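Local coordinates for RILP-like protein 2 (Mus musculus, PDB 4KP3) that takes part in cell shape and neuronal morphogenesis, promotes formation and upkeep of dendritic spines, and helps transport proteins, including away from primary cilia, at residues 81-84 and 85-89. Residues are numbered along the deposited sequence; the frame is centred on the assembly and turned at random.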
loop_
_atom_site.group_PDB
_atom_site.type_symbol
_atom_site.label_atom_id
_atom_site.label_comp_id
_atom_site.label_asym_id
_atom_site.label_seq_id
_atom_site.Cartn_x
_atom_site.Cartn_y
_atom_site.Cartn_z
ATOM N N ALA E 81 23.975 8.051 -7.856
ATOM C CA ALA E 81 24.513 8.220 -9.204
ATOM C C ALA E 81 24.625 9.698 -9.593
ATOM O O ALA E 81 25.659 10.132 -10.101
ATOM C CB ALA E 81 23.682 7.447 -10.226
ATOM N N VAL E 82 23.568 10.466 -9.342
ATOM C CA VAL E 82 23.582 11.898 -9.634
ATOM C C VAL E 82 24.687 12.612 -8.859
ATOM O O VAL E 82 25.403 13.442 -9.416
ATOM C CB VAL E 82 22.215 12.568 -9.347
ATOM C CG1 VAL E 82 22.362 14.077 -9.229
ATOM C CG2 VAL E 82 21.213 12.225 -10.441
ATOM N N GLU E 83 24.848 12.265 -7.587
ATOM C CA GLU E 83 25.865 12.902 -6.753
ATOM C C GLU E 83 27.295 12.621 -7.230
ATOM O O GLU E 83 28.123 13.535 -7.291
ATOM C CB GLU E 83 25.707 12.495 -5.288
ATOM C CG GLU E 83 26.684 13.195 -4.362
ATOM C CD GLU E 83 26.656 14.704 -4.529
ATOM O OE1 GLU E 83 27.709 15.289 -4.861
ATOM O OE2 GLU E 83 25.580 15.305 -4.327
ATOM N N GLU E 84 27.581 11.366 -7.569
ATOM C CA GLU E 84 28.918 10.992 -8.030
ATOM C C GLU E 84 29.246 11.646 -9.367
ATOM O O GLU E 84 30.357 12.144 -9.570
ATOM C CB GLU E 84 29.076 9.468 -8.123
ATOM C CG GLU E 84 30.329 9.018 -8.874
ATOM C CD GLU E 84 31.629 9.502 -8.229
ATOM O OE1 GLU E 84 31.709 9.534 -6.983
ATOM O OE2 GLU E 84 32.576 9.845 -8.970
ATOM N N LEU E 85 28.272 11.662 -10.272
ATOM C CA LEU E 85 28.468 12.306 -11.563
ATOM C C LEU E 85 28.667 13.815 -11.416
ATOM O O LEU E 85 29.420 14.416 -12.180
ATOM C CB LEU E 85 27.327 11.975 -12.533
ATOM C CG LEU E 85 27.506 10.661 -13.302
ATOM C CD1 LEU E 85 26.243 10.265 -14.051
ATOM C CD2 LEU E 85 28.688 10.755 -14.264
ATOM N N ARG E 86 28.018 14.421 -10.423
ATOM C CA ARG E 86 28.168 15.862 -10.190
ATOM C C ARG E 86 29.589 16.243 -9.787
ATOM O O ARG E 86 30.151 17.194 -10.328
ATOM C CB ARG E 86 27.156 16.378 -9.159
ATOM C CG ARG E 86 25.736 16.439 -9.694
ATOM C CD ARG E 86 25.030 17.733 -9.337
ATOM N NE ARG E 86 23.942 18.012 -10.273
ATOM C CZ ARG E 86 22.655 17.799 -10.020
ATOM N NH1 ARG E 86 22.278 17.314 -8.845
ATOM N NH2 ARG E 86 21.743 18.081 -10.942
ATOM N N MET E 87 30.165 15.499 -8.845
ATOM C CA MET E 87 31.550 15.718 -8.433
ATOM C C MET E 87 32.500 15.582 -9.613
ATOM O O MET E 87 33.316 16.464 -9.881
ATOM C CB MET E 87 31.957 14.709 -7.363
ATOM C CG MET E 87 31.378 14.963 -5.989
ATOM S SD MET E 87 32.180 13.909 -4.763
ATOM C CE MET E 87 32.072 12.334 -5.599
ATOM N N GLU E 88 32.381 14.459 -10.310
ATOM C CA GLU E 88 33.226 14.157 -11.456
ATOM C C GLU E 88 33.152 15.274 -12.484
ATOM O O GLU E 88 34.172 15.734 -12.996
ATOM C CB GLU E 88 32.760 12.858 -12.093
ATOM C CG GLU E 88 33.861 11.895 -12.421
ATOM C CD GLU E 88 33.331 10.666 -13.115
ATOM O OE1 GLU E 88 33.903 10.286 -14.158
ATOM O OE2 GLU E 88 32.338 10.087 -12.620
ATOM N N ARG E 89 31.928 15.707 -12.770
ATOM C CA ARG E 89 31.677 16.772 -13.729
ATOM C C ARG E 89 32.285 18.095 -13.264
ATOM O O ARG E 89 32.881 18.817 -14.064
ATOM C CB ARG E 89 30.166 16.906 -13.970
ATOM C CG ARG E 89 29.761 17.767 -15.156
ATOM C CD ARG E 89 29.697 19.242 -14.788
ATOM N NE ARG E 89 29.004 19.458 -13.520
ATOM C CZ ARG E 89 27.702 19.702 -13.415
ATOM N NH1 ARG E 89 26.955 19.760 -14.509
ATOM N NH2 ARG E 89 27.148 19.887 -12.222
#
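Leu85, Arg86, Met87 and Glu88 donate their backbone N-H groups to the carbonyls of Ala81, Val82, Glu83 and Glu84, so 81-84 and 85-89 form one continuous alpha-helical run. Leu85 N lies 3.0 Å from Ala81 O. The bond from Glu88 N to Glu84 O is nearly straight, whereas Arg86 N to Val82 O is bent to 143° at the hydrogen.

One turn apart, the side chains of Val82 and Arg86 lie alongside each other, pointing the same way. Val82 CG1, anti to the backbone nitrogen, covers one face of the Arg86 guanidinium, 3.3 Å from NH1. The side chain of Met87 crosses that of Glu84 at roughly a right angle; its bend at chi3 (-49°) turns CE to within 3.1 Å of Glu84 OE1. The Glu84 and Glu88 carboxylates, their planes inclined by 41°, bring like charges together with OE2 atoms 3.7 Å apart. Glu88 OE1 has its salt-bridge partner in Arg89 of the second subunit, which probably eases this contact.

Val82 packs on Val82 of the second subunit, and Leu85 on Arg89 of the second subunit. Val82, Leu85 and Arg89, spaced by three and four residues, thus all face the partner chain, a pattern consistent with a dimeric coiled coil formed by helix 55-100 of the RH1 domain.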